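Local coordinates for GTP-binding protein (Sulfolobus solfataricus P2, PDB 2QTF) that hydrolyses GTP, with magnesium as cofactor, and associates with the 50S ribosomal subunit, where it may act in protein synthesis or ribosome biogenesis, at residues A[226-231]-A[350-355]; A[108-113]-A[242-247]; A[4-9]-A[15-20]. All blocks are in the same frame, centred on the assembly; numbering follows the deposited sequence.

Overall arrangement
The three contacts cover the G domain, the N-terminal domain and the junction between domains. Contact 3 is core: strand 2-7 and helix 13-22 meet through aliphatic side chains in the parallel sheet of the N-terminal part. Contact 1 lies at the edge of the G domain, where the mixed sheet meets the last helix; it pairs an apolar touch with an arginine laid over a threonine, and two of its four touching residues are buried. Contact 2 is the thinnest, one alanine methyl of helix 101-121 against the turn before helix 245-253. Strand 226-232 of contact 1 directly precedes helix 245-253 of contact 2. Contacts 1 and 3 lie on opposite sides of the chain's centre, their own centres 34 Å apart.

Contact 1 of 3, residues A[226-231]-A[350-355]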
ATOM      1  N   ARG A 226      -6.838 -27.189   8.547  1.00 27.65           N
ATOM      2  CA  ARG A 226      -5.722 -26.345   9.009  1.00 29.24           C
ATOM      3  C   ARG A 226      -6.164 -24.934   9.117  1.00 30.34           C
ATOM      4  O   ARG A 226      -6.981 -24.456   8.300  1.00 28.61           O
ATOM      5  CB  ARG A 226      -4.545 -26.397   8.058  1.00 28.82           C
ATOM      6  CG  ARG A 226      -3.838 -27.700   8.175  1.00 34.08           C
ATOM      7  CD  ARG A 226      -2.588 -27.671   7.340  1.00 39.08           C
ATOM      8  NE  ARG A 226      -2.153 -29.050   7.116  1.00 42.73           N
ATOM      9  CZ  ARG A 226      -1.289 -29.675   7.888  1.00 47.11           C
ATOM     10  NH1 ARG A 226      -0.751 -29.027   8.916  1.00 52.50           N
ATOM     11  NH2 ARG A 226      -0.951 -30.931   7.623  1.00 52.67           N
ATOM     12  N   LYS A 227      -5.618 -24.241  10.109  1.00 30.60           N
ATOM     13  CA  LYS A 227      -5.935 -22.840  10.306  1.00 30.10           C
ATOM     14  C   LYS A 227      -4.702 -22.069   9.786  1.00 31.00           C
ATOM     15  O   LYS A 227      -3.581 -22.486  10.098  1.00 29.97           O
ATOM     16  CB  LYS A 227      -6.258 -22.654  11.800  1.00 31.72           C
ATOM     17  CG  LYS A 227      -6.465 -21.248  12.260  1.00 34.36           C
ATOM     18  CD  LYS A 227      -7.069 -21.160  13.741  1.00 35.07           C
ATOM     19  CE  LYS A 227      -7.142 -19.645  14.202  1.00 36.58           C
ATOM     20  NZ  LYS A 227      -7.443 -19.470  15.680  1.00 39.20           N
ATOM     21  N   ILE A 228      -4.891 -21.031   8.927  1.00 28.16           N
ATOM     22  CA  ILE A 228      -3.801 -20.260   8.290  1.00 28.17           C
ATOM     23  C   ILE A 228      -4.033 -18.790   8.527  1.00 25.95           C
ATOM     24  O   ILE A 228      -5.177 -18.344   8.376  1.00 25.19           O
ATOM     25  CB  ILE A 228      -3.726 -20.516   6.750  1.00 28.97           C
ATOM     26  CG1 ILE A 228      -3.444 -22.010   6.530  1.00 33.51           C
ATOM     27  CG2 ILE A 228      -2.669 -19.660   6.047  1.00 28.80           C
ATOM     28  CD1 ILE A 228      -4.357 -22.717   5.543  1.00 34.44           C
ATOM     29  N   MET A 229      -2.985 -18.086   8.947  1.00 23.44           N
ATOM     30  CA  MET A 229      -3.038 -16.617   9.199  1.00 24.27           C
ATOM     31  C   MET A 229      -2.663 -15.868   7.878  1.00 22.25           C
ATOM     32  O   MET A 229      -1.527 -15.973   7.389  1.00 23.43           O
ATOM     33  CB  MET A 229      -2.069 -16.214  10.340  1.00 23.86           C
ATOM     34  CG  MET A 229      -2.160 -14.661  10.687  1.00 25.80           C
ATOM     35  SD  MET A 229      -3.818 -14.185  11.123  1.00 34.74           S
ATOM     36  CE  MET A 229      -4.081 -14.706  12.797  1.00 37.39           C
ATOM     37  N   LEU A 230      -3.626 -15.186   7.289  1.00 21.88           N
ATOM     38  CA  LEU A 230      -3.307 -14.374   6.129  1.00 23.02           C
ATOM     39  C   LEU A 230      -3.001 -12.964   6.570  1.00 22.46           C
ATOM     40  O   LEU A 230      -3.730 -12.419   7.426  1.00 23.73           O
ATOM     41  CB  LEU A 230      -4.413 -14.310   5.121  1.00 22.91           C
ATOM     42  CG  LEU A 230      -4.916 -15.597   4.481  1.00 32.49           C
ATOM     43  CD1 LEU A 230      -6.148 -15.194   3.536  1.00 32.19           C
ATOM     44  CD2 LEU A 230      -3.800 -16.264   3.663  1.00 35.65           C
ATOM     45  N   VAL A 231      -1.934 -12.381   5.980  1.00 22.09           N
ATOM     46  CA  VAL A 231      -1.418 -11.122   6.486  1.00 20.78           C
ATOM     47  C   VAL A 231      -1.379 -10.097   5.286  1.00 20.20           C
ATOM     48  O   VAL A 231      -0.810 -10.373   4.245  1.00 19.24           O
ATOM     49  CB  VAL A 231      -0.041 -11.312   7.132  1.00 25.22           C
ATOM     50  CG1 VAL A 231       0.651  -9.948   7.446  1.00 24.37           C
ATOM     51  CG2 VAL A 231      -0.038 -12.261   8.428  1.00 22.28           C
ATOM     52  N   GLN A 350      -1.542 -26.711   0.597  1.00 24.11           N
ATOM     53  CA  GLN A 350      -0.365 -27.549   0.449  1.00 27.30           C
ATOM     54  C   GLN A 350       0.859 -26.822   1.012  1.00 25.47           C
ATOM     55  O   GLN A 350       1.767 -27.420   1.557  1.00 23.74           O
ATOM     56  CB  GLN A 350      -0.066 -27.813  -1.017  1.00 26.77           C
ATOM     57  CG  GLN A 350      -1.004 -28.771  -1.832  1.00 36.97           C
ATOM     58  CD  GLN A 350      -0.856 -28.563  -3.391  1.00 36.87           C
ATOM     59  OE1 GLN A 350       0.270 -28.305  -3.900  1.00 46.26           O
ATOM     60  NE2 GLN A 350      -1.995 -28.637  -4.126  1.00 44.95           N
ATOM     61  N   LEU A 351       0.897 -25.496   0.855  1.00 24.88           N
ATOM     62  CA  LEU A 351       2.030 -24.704   1.427  1.00 24.80           C
ATOM     63  C   LEU A 351       1.973 -24.820   2.941  1.00 23.90           C
ATOM     64  O   LEU A 351       2.987 -25.020   3.601  1.00 24.79           O
ATOM     65  CB  LEU A 351       1.865 -23.233   0.973  1.00 24.00           C
ATOM     66  CG  LEU A 351       2.831 -22.142   1.498  1.00 26.54           C
ATOM     67  CD1 LEU A 351       4.290 -22.583   1.326  1.00 23.96           C
ATOM     68  CD2 LEU A 351       2.450 -20.884   0.558  1.00 23.80           C
ATOM     69  N   ALA A 352       0.782 -24.702   3.491  1.00 24.87           N
ATOM     70  CA  ALA A 352       0.559 -24.706   4.954  1.00 26.70           C
ATOM     71  C   ALA A 352       0.972 -26.086   5.551  1.00 28.21           C
ATOM     72  O   ALA A 352       1.658 -26.174   6.593  1.00 28.51           O
ATOM     73  CB  ALA A 352      -0.869 -24.320   5.328  1.00 25.57           C
ATOM     74  N   THR A 353       0.665 -27.137   4.806  1.00 29.96           N
ATOM     75  CA  THR A 353       1.126 -28.506   5.097  1.00 30.88           C
ATOM     76  C   THR A 353       2.643 -28.611   4.983  1.00 32.51           C
ATOM     77  O   THR A 353       3.282 -29.097   5.921  1.00 32.16           O
ATOM     78  CB  THR A 353       0.466 -29.526   4.103  1.00 31.66           C
ATOM     79  OG1 THR A 353      -0.961 -29.390   4.241  1.00 31.92           O
ATOM     80  CG2 THR A 353       0.862 -30.941   4.482  1.00 32.73           C
ATOM     81  N   GLN A 354       3.234 -28.165   3.865  1.00 31.22           N
ATOM     82  CA  GLN A 354       4.688 -28.108   3.812  1.00 31.66           C
ATOM     83  C   GLN A 354       5.384 -27.385   5.004  1.00 34.15           C
ATOM     84  O   GLN A 354       6.382 -27.902   5.582  1.00 33.45           O
ATOM     85  CB  GLN A 354       5.172 -27.585   2.482  1.00 30.48           C
ATOM     86  CG  GLN A 354       6.661 -27.284   2.453  1.00 36.35           C
ATOM     87  CD  GLN A 354       7.090 -26.742   1.097  1.00 40.22           C
ATOM     88  OE1 GLN A 354       6.794 -27.334   0.058  1.00 40.75           O
ATOM     89  NE2 GLN A 354       7.787 -25.619   1.100  1.00 37.33           N
ATOM     90  N   LEU A 355       4.848 -26.233   5.403  1.00 32.39           N
ATOM     91  CA  LEU A 355       5.417 -25.494   6.478  1.00 33.55           C
ATOM     92  C   LEU A 355       5.323 -26.304   7.766  1.00 37.10           C
ATOM     93  O   LEU A 355       6.257 -26.295   8.559  1.00 35.68           O
ATOM     94  CB  LEU A 355       4.703 -24.156   6.658  1.00 30.99           C
ATOM     95  CG  LEU A 355       4.998 -23.197   5.465  1.00 30.12           C
ATOM     96  CD1 LEU A 355       4.039 -22.029   5.530  1.00 27.00           C
ATOM     97  CD2 LEU A 355       6.498 -22.787   5.471  1.00 28.98           C
TER
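In the nucleotide-binding domain, strand 226-232 of the mixed sheet is crossed by the last helix, 341-355, where Arg226 and Ile228 meet Thr353 and Ala352. The short axes approach to 9.5 Å at 97°. Ile228 supplies the apolar half: its CG1 branch points at the helix, with CG1 3.7 Å from Ala352 CB and CD1 at nearly the same distance, so one methyl sits against both carbons. Arg226 supplies the other half. Its CG stands anti to the carbonyl carbon (chi1 -74°), and from there the chain runs extended to NE; the Arg226 and Thr353 side chains cross at about a right angle, which brings a guanidinium face over Thr353 CA. That carbon lies 3.8 Å above the guanidinium plane, over its centre, and Thr353 CG2 is 3.6 Å from Arg226 NH2. Arg226 NE comes within 3.1 Å of Thr353 OG1, which is hydrogen-bonded to Tyr349 O one turn back in the helix. With an alanine here the guanidinium is gone, and Thr353 CA and CG2 would probably lose their cover on this side. A C-terminal helix laid against the central sheet is characteristic of the P-loop GTPase fold.

Contact 2 of 3, residues A[108-113]-A[242-247]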
ATOM      1  N   GLU A 108       5.550   7.991  12.693  1.00 17.81           N
ATOM      2  CA  GLU A 108       5.242   9.151  13.478  1.00 18.15           C
ATOM      3  C   GLU A 108       6.358  10.240  13.267  1.00 19.83           C
ATOM      4  O   GLU A 108       6.067  11.455  13.210  1.00 21.01           O
ATOM      5  CB  GLU A 108       5.258   8.808  14.978  1.00 19.90           C
ATOM      6  CG  GLU A 108       4.859  10.198  15.676  1.00 26.61           C
ATOM      7  CD  GLU A 108       4.742  10.156  17.125  1.00 38.49           C
ATOM      8  OE1 GLU A 108       4.267  11.214  17.651  1.00 33.41           O
ATOM      9  OE2 GLU A 108       5.124   9.083  17.718  1.00 36.51           O
ATOM     10  N   LEU A 109       7.596   9.782  13.210  1.00 21.26           N
ATOM     11  CA  LEU A 109       8.790  10.668  12.910  1.00 20.97           C
ATOM     12  C   LEU A 109       8.562  11.418  11.576  1.00 19.35           C
ATOM     13  O   LEU A 109       8.675  12.639  11.503  1.00 18.69           O
ATOM     14  CB  LEU A 109      10.072   9.789  12.827  1.00 19.59           C
ATOM     15  CG  LEU A 109      11.347  10.660  12.481  1.00 23.19           C
ATOM     16  CD1 LEU A 109      11.588  11.806  13.570  1.00 22.74           C
ATOM     17  CD2 LEU A 109      12.553   9.723  12.371  1.00 21.61           C
ATOM     18  N   ALA A 110       8.187  10.696  10.524  1.00 17.69           N
ATOM     19  CA  ALA A 110       7.905  11.337   9.228  1.00 16.91           C
ATOM     20  C   ALA A 110       6.729  12.318   9.283  1.00 17.51           C
ATOM     21  O   ALA A 110       6.741  13.392   8.624  1.00 16.92           O
ATOM     22  CB  ALA A 110       7.694  10.277   8.120  1.00 17.27           C
ATOM     23  N   ARG A 111       5.643  11.933   9.983  1.00 17.84           N
ATOM     24  CA  ARG A 111       4.501  12.901  10.156  1.00 16.78           C
ATOM     25  C   ARG A 111       4.951  14.193  10.902  1.00 17.04           C
ATOM     26  O   ARG A 111       4.549  15.300  10.549  1.00 16.23           O
ATOM     27  CB  ARG A 111       3.384  12.182  10.929  1.00 15.48           C
ATOM     28  CG  ARG A 111       2.633  11.161  10.065  1.00 14.80           C
ATOM     29  CD  ARG A 111       1.586  10.339  10.961  1.00 17.81           C
ATOM     30  NE  ARG A 111       0.644   9.659  10.082  1.00 20.29           N
ATOM     31  CZ  ARG A 111      -0.217   8.741  10.516  1.00 19.95           C
ATOM     32  NH1 ARG A 111      -0.149   8.312  11.789  1.00 18.49           N
ATOM     33  NH2 ARG A 111      -1.165   8.366   9.719  1.00 18.82           N
ATOM     34  N   LEU A 112       5.665  14.059  12.009  1.00 17.50           N
ATOM     35  CA  LEU A 112       6.191  15.221  12.753  1.00 20.35           C
ATOM     36  C   LEU A 112       7.058  16.093  11.912  1.00 20.17           C
ATOM     37  O   LEU A 112       6.931  17.348  11.954  1.00 22.01           O
ATOM     38  CB  LEU A 112       6.998  14.760  13.981  1.00 20.20           C
ATOM     39  CG  LEU A 112       6.107  14.097  15.058  1.00 27.39           C
ATOM     40  CD1 LEU A 112       6.939  13.525  16.171  1.00 21.06           C
ATOM     41  CD2 LEU A 112       5.009  15.092  15.613  1.00 29.10           C
ATOM     42  N   LYS A 113       7.982  15.483  11.186  1.00 19.75           N
ATOM     43  CA  LYS A 113       8.904  16.279  10.303  1.00 20.09           C
ATOM     44  C   LYS A 113       8.089  17.000   9.235  1.00 21.88           C
ATOM     45  O   LYS A 113       8.394  18.159   8.907  1.00 20.49           O
ATOM     46  CB  LYS A 113       9.931  15.345   9.629  1.00 17.69           C
ATOM     47  CG  LYS A 113      11.032  14.983  10.691  1.00 23.03           C
ATOM     48  CD  LYS A 113      12.151  14.211  10.013  1.00 28.30           C
ATOM     49  CE  LYS A 113      13.433  14.298  10.893  1.00 39.88           C
ATOM     50  NZ  LYS A 113      14.665  13.896  10.095  1.00 42.89           N
ATOM     51  N   PRO A 242      10.953  10.859  -1.187  1.00 25.95           N
ATOM     52  CA  PRO A 242      12.153  10.585  -0.380  1.00 24.49           C
ATOM     53  C   PRO A 242      11.959  10.737   1.089  1.00 21.70           C
ATOM     54  O   PRO A 242      12.592  10.067   1.836  1.00 22.62           O
ATOM     55  CB  PRO A 242      13.178  11.682  -0.875  1.00 24.26           C
ATOM     56  CG  PRO A 242      12.352  12.697  -1.532  1.00 26.68           C
ATOM     57  CD  PRO A 242      11.151  11.955  -2.162  1.00 26.39           C
ATOM     58  N   GLN A 243      11.130  11.682   1.526  1.00 22.33           N
ATOM     59  CA  GLN A 243      10.848  11.959   2.972  1.00 24.50           C
ATOM     60  C   GLN A 243      10.323  10.713   3.694  1.00 21.32           C
ATOM     61  O   GLN A 243      10.443  10.653   4.943  1.00 22.67           O
ATOM     62  CB  GLN A 243       9.607  12.961   3.175  1.00 22.84           C
ATOM     63  CG  GLN A 243       9.728  14.364   2.707  1.00 32.71           C
ATOM     64  CD  GLN A 243       9.332  14.585   1.239  1.00 40.13           C
ATOM     65  OE1 GLN A 243       9.645  13.776   0.302  1.00 30.38           O
ATOM     66  NE2 GLN A 243       8.691  15.725   1.007  1.00 37.88           N
ATOM     67  N   ILE A 244       9.646   9.819   2.958  1.00 20.90           N
ATOM     68  CA  ILE A 244       8.951   8.686   3.646  1.00 21.98           C
ATOM     69  C   ILE A 244       9.547   7.331   3.295  1.00 21.91           C
ATOM     70  O   ILE A 244       8.973   6.309   3.559  1.00 21.10           O
ATOM     71  CB  ILE A 244       7.376   8.701   3.453  1.00 19.34           C
ATOM     72  CG1 ILE A 244       6.976   8.535   1.985  1.00 24.75           C
ATOM     73  CG2 ILE A 244       6.877  10.073   3.962  1.00 22.07           C
ATOM     74  CD1 ILE A 244       5.442   8.485   1.732  1.00 22.05           C
ATOM     75  N   VAL A 245      10.725   7.358   2.657  1.00 22.14           N
ATOM     76  CA  VAL A 245      11.323   6.081   2.195  1.00 20.92           C
ATOM     77  C   VAL A 245      11.681   5.273   3.378  1.00 20.19           C
ATOM     78  O   VAL A 245      11.454   4.077   3.339  1.00 21.11           O
ATOM     79  CB  VAL A 245      12.574   6.361   1.310  1.00 22.66           C
ATOM     80  CG1 VAL A 245      13.521   5.104   1.274  1.00 25.30           C
ATOM     81  CG2 VAL A 245      12.146   6.707  -0.059  1.00 22.10           C
ATOM     82  N   ASP A 246      12.187   5.831   4.484  1.00 20.08           N
ATOM     83  CA  ASP A 246      12.457   4.935   5.584  1.00 22.10           C
ATOM     84  C   ASP A 246      11.203   4.353   6.258  1.00 23.63           C
ATOM     85  O   ASP A 246      11.221   3.194   6.673  1.00 23.31           O
ATOM     86  CB  ASP A 246      13.168   5.559   6.776  1.00 24.32           C
ATOM     87  CG  ASP A 246      14.678   5.893   6.479  1.00 31.47           C
ATOM     88  OD1 ASP A 246      15.268   5.393   5.512  1.00 34.65           O
ATOM     89  OD2 ASP A 246      15.179   6.673   7.264  1.00 31.38           O
ATOM     90  N   ALA A 247      10.178   5.193   6.461  1.00 20.28           N
ATOM     91  CA  ALA A 247       8.952   4.624   6.980  1.00 20.82           C
ATOM     92  C   ALA A 247       8.451   3.495   6.073  1.00 19.30           C
ATOM     93  O   ALA A 247       7.895   2.500   6.588  1.00 19.33           O
ATOM     94  CB  ALA A 247       7.894   5.706   7.125  1.00 18.41           C
TER
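Ala110 is where helix 101-121 touches Gln243 and Ile244. Glu108, two places earlier, reaches across to helix 145-164, where its OE1 forms a salt bridge with Arg152 NE. The methyl of Ala110 then faces the turn that opens helix 245-253: Ala110 CB lies 4.2 Å from Ile244 CG2 and equally far from Gln243 O, a loose van der Waals seat with no hydrogen bond across it. CG1 of Ile244 sits between its backbone N and carbonyl carbon (chi1 63°), which sends the longer branch away from Ala110 and leaves CG2 to make the touch; beyond, Ile244 packs on Leu90 and Leu91 of helix 86-97. The contact thus joins the helical middle region to the G domain, on the segment that comes after the predicted GTP-binding residues Asp232 to Gly235, consistent with the switch II part of a P-loop GTPase. Ile244 occupies the N-cap position of helix 245-253, and the turn from Pro242 to Val245 is closed by a weak hydrogen bond, Val245 N to Pro242 O at 3.4 Å. Three residues on from Ile244, Ala247 CB stands 4.7 Å from Ala110 CB. Next along helix 101-121, Arg111 CB points away from this turn, and its side chain lies on Ala95 of helix 86-97.

Contact 3 of 3, residues A[4-9]-A[15-20]; sequences AALFVS and EAIALV
Val20 N donates to Ala16 O at 2.8 Å, and this helical turn sets the two side chains on one face of helix 13-22, where they meet Leu6, Val8 and Ala4 of the chain running from strand 2-7. The two run nearly antiparallel (150°), their axes 10.0 Å apart at the closest, as in the first half of a beta-alpha-beta crossover whose second strand is 25-31. Leu6 contributes the most buried surface. With CG anti to the backbone N (chi1 172°), its methyls part: CD2 lies 4.1 Å from both Ala16 CB and Ile17 CG1, the Leu6 and Ile17 chains crossing at about a right angle, while CD1 lies 4.1 Å from Val20 CG2, the Leu6 and Val20 side chains passing in opposite directions. Near the start of the helix, Val8 CG2 presses on Ala16 CB at 3.6 Å, the closest touch of the two segments. At the far end of the contact, Ala4 CB lies 4.3 Å from Val20 CG1. Glu15, not touching 4-9, forms a salt bridge with Arg238. Every contact here is aliphatic and no hydrogen bond spans the segments, which implies that burial of aliphatic surface, rather than polar bonding, joins them.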
ATOM      1  N   ALA A   4     -13.902   9.816   0.479  1.00 26.37           N
ATOM      2  CA  ALA A   4     -12.939  10.876   0.146  1.00 26.36           C
ATOM      3  C   ALA A   4     -13.378  11.534  -1.156  1.00 26.44           C
ATOM      4  O   ALA A   4     -13.926  10.833  -2.060  1.00 26.49           O
ATOM      5  CB  ALA A   4     -11.519  10.309  -0.016  1.00 21.54           C
ATOM      6  N   ALA A   5     -13.100  12.835  -1.258  1.00 25.53           N
ATOM      7  CA  ALA A   5     -13.065  13.536  -2.546  1.00 25.11           C
ATOM      8  C   ALA A   5     -11.577  13.542  -3.007  1.00 25.34           C
ATOM      9  O   ALA A   5     -10.726  14.030  -2.243  1.00 23.83           O
ATOM     10  CB  ALA A   5     -13.561  15.055  -2.366  1.00 24.80           C
ATOM     11  N   LEU A   6     -11.272  13.016  -4.208  1.00 23.39           N
ATOM     12  CA  LEU A   6      -9.849  12.878  -4.655  1.00 24.13           C
ATOM     13  C   LEU A   6      -9.574  13.868  -5.810  1.00 24.58           C
ATOM     14  O   LEU A   6     -10.288  13.854  -6.798  1.00 26.79           O
ATOM     15  CB  LEU A   6      -9.582  11.425  -5.089  1.00 22.76           C
ATOM     16  CG  LEU A   6      -8.236  11.105  -5.767  1.00 23.77           C
ATOM     17  CD1 LEU A   6      -7.092  11.342  -4.766  1.00 17.98           C
ATOM     18  CD2 LEU A   6      -8.306   9.615  -6.346  1.00 23.77           C
ATOM     19  N   PHE A   7      -8.551  14.703  -5.677  1.00 22.78           N
ATOM     20  CA  PHE A   7      -7.994  15.444  -6.799  1.00 25.18           C
ATOM     21  C   PHE A   7      -6.732  14.822  -7.286  1.00 25.09           C
ATOM     22  O   PHE A   7      -5.754  14.665  -6.498  1.00 26.44           O
ATOM     23  CB  PHE A   7      -7.679  16.894  -6.354  1.00 24.09           C
ATOM     24  CG  PHE A   7      -8.905  17.672  -6.059  1.00 26.64           C
ATOM     25  CD1 PHE A   7      -9.346  18.643  -6.960  1.00 27.97           C
ATOM     26  CD2 PHE A   7      -9.707  17.355  -4.949  1.00 23.89           C
ATOM     27  CE1 PHE A   7     -10.507  19.353  -6.686  1.00 30.72           C
ATOM     28  CE2 PHE A   7     -10.896  18.039  -4.687  1.00 30.38           C
ATOM     29  CZ  PHE A   7     -11.290  19.062  -5.585  1.00 26.58           C
ATOM     30  N   VAL A   8      -6.692  14.498  -8.581  1.00 25.55           N
ATOM     31  CA  VAL A   8      -5.571  13.726  -9.148  1.00 27.38           C
ATOM     32  C   VAL A   8      -5.491  13.945 -10.680  1.00 27.02           C
ATOM     33  O   VAL A   8      -6.540  14.047 -11.315  1.00 28.23           O
ATOM     34  CB  VAL A   8      -5.748  12.164  -8.814  1.00 26.52           C
ATOM     35  CG1 VAL A   8      -7.015  11.595  -9.421  1.00 26.35           C
ATOM     36  CG2 VAL A   8      -4.556  11.313  -9.237  1.00 24.84           C
ATOM     37  N   SER A   9      -4.299  13.941 -11.258  1.00 29.20           N
ATOM     38  CA  SER A   9      -4.161  14.038 -12.747  1.00 31.64           C
ATOM     39  C   SER A   9      -4.644  12.721 -13.393  1.00 33.71           C
ATOM     40  O   SER A   9      -4.674  11.632 -12.727  1.00 29.45           O
ATOM     41  CB  SER A   9      -2.686  14.209 -13.063  1.00 33.20           C
ATOM     42  OG  SER A   9      -2.020  12.949 -12.815  1.00 36.55           O
ATOM     43  N   GLU A  15      -3.709   4.693 -10.241  1.00 26.22           N
ATOM     44  CA  GLU A  15      -2.782   4.412  -9.123  1.00 27.04           C
ATOM     45  C   GLU A  15      -3.278   5.067  -7.807  1.00 26.46           C
ATOM     46  O   GLU A  15      -3.335   4.414  -6.752  1.00 22.89           O
ATOM     47  CB  GLU A  15      -1.374   4.935  -9.439  1.00 27.30           C
ATOM     48  CG  GLU A  15      -0.313   4.376  -8.469  1.00 30.29           C
ATOM     49  CD  GLU A  15       0.283   3.039  -8.957  1.00 36.01           C
ATOM     50  OE1 GLU A  15      -0.147   2.465 -10.018  1.00 43.89           O
ATOM     51  OE2 GLU A  15       1.180   2.544  -8.266  1.00 32.60           O
ATOM     52  N   ALA A  16      -3.614   6.373  -7.866  1.00 23.78           N
ATOM     53  CA  ALA A  16      -4.173   7.061  -6.681  1.00 24.07           C
ATOM     54  C   ALA A  16      -5.449   6.450  -6.092  1.00 22.68           C
ATOM     55  O   ALA A  16      -5.663   6.386  -4.890  1.00 23.18           O
ATOM     56  CB  ALA A  16      -4.390   8.563  -6.989  1.00 23.02           C
ATOM     57  N   ILE A  17      -6.368   6.038  -6.929  1.00 23.30           N
ATOM     58  CA  ILE A  17      -7.523   5.309  -6.441  1.00 25.83           C
ATOM     59  C   ILE A  17      -7.177   4.079  -5.578  1.00 23.20           C
ATOM     60  O   ILE A  17      -7.728   3.878  -4.460  1.00 24.60           O
ATOM     61  CB  ILE A  17      -8.460   4.871  -7.609  1.00 25.52           C
ATOM     62  CG1 ILE A  17      -9.209   6.105  -8.178  1.00 27.03           C
ATOM     63  CG2 ILE A  17      -9.544   3.870  -7.073  1.00 29.12           C
ATOM     64  CD1 ILE A  17      -9.770   5.802  -9.597  1.00 29.46           C
ATOM     65  N   ALA A  18      -6.278   3.296  -6.098  1.00 25.20           N
ATOM     66  CA  ALA A  18      -5.849   2.048  -5.410  1.00 23.64           C
ATOM     67  C   ALA A  18      -5.055   2.426  -4.155  1.00 23.66           C
ATOM     68  O   ALA A  18      -5.225   1.810  -3.141  1.00 23.59           O
ATOM     69  CB  ALA A  18      -4.983   1.171  -6.431  1.00 25.67           C
ATOM     70  N   LEU A  19      -4.247   3.491  -4.164  1.00 23.90           N
ATOM     71  CA  LEU A  19      -3.650   4.034  -2.870  1.00 22.38           C
ATOM     72  C   LEU A  19      -4.705   4.515  -1.815  1.00 24.75           C
ATOM     73  O   LEU A  19      -4.604   4.259  -0.587  1.00 23.69           O
ATOM     74  CB  LEU A  19      -2.663   5.130  -3.182  1.00 19.38           C
ATOM     75  CG  LEU A  19      -1.463   4.673  -4.027  1.00 22.94           C
ATOM     76  CD1 LEU A  19      -0.686   5.832  -4.573  1.00 23.28           C
ATOM     77  CD2 LEU A  19      -0.496   3.710  -3.149  1.00 24.43           C
ATOM     78  N   VAL A  20      -5.688   5.303  -2.261  1.00 22.53           N
ATOM     79  CA  VAL A  20      -6.702   5.781  -1.326  1.00 22.74           C
ATOM     80  C   VAL A  20      -7.478   4.612  -0.733  1.00 22.11           C
ATOM     81  O   VAL A  20      -7.802   4.642   0.480  1.00 23.14           O
ATOM     82  CB  VAL A  20      -7.661   6.794  -2.060  1.00 22.47           C
ATOM     83  CG1 VAL A  20      -8.925   7.145  -1.208  1.00 24.49           C
ATOM     84  CG2 VAL A  20      -6.842   8.011  -2.449  1.00 24.85           C
TER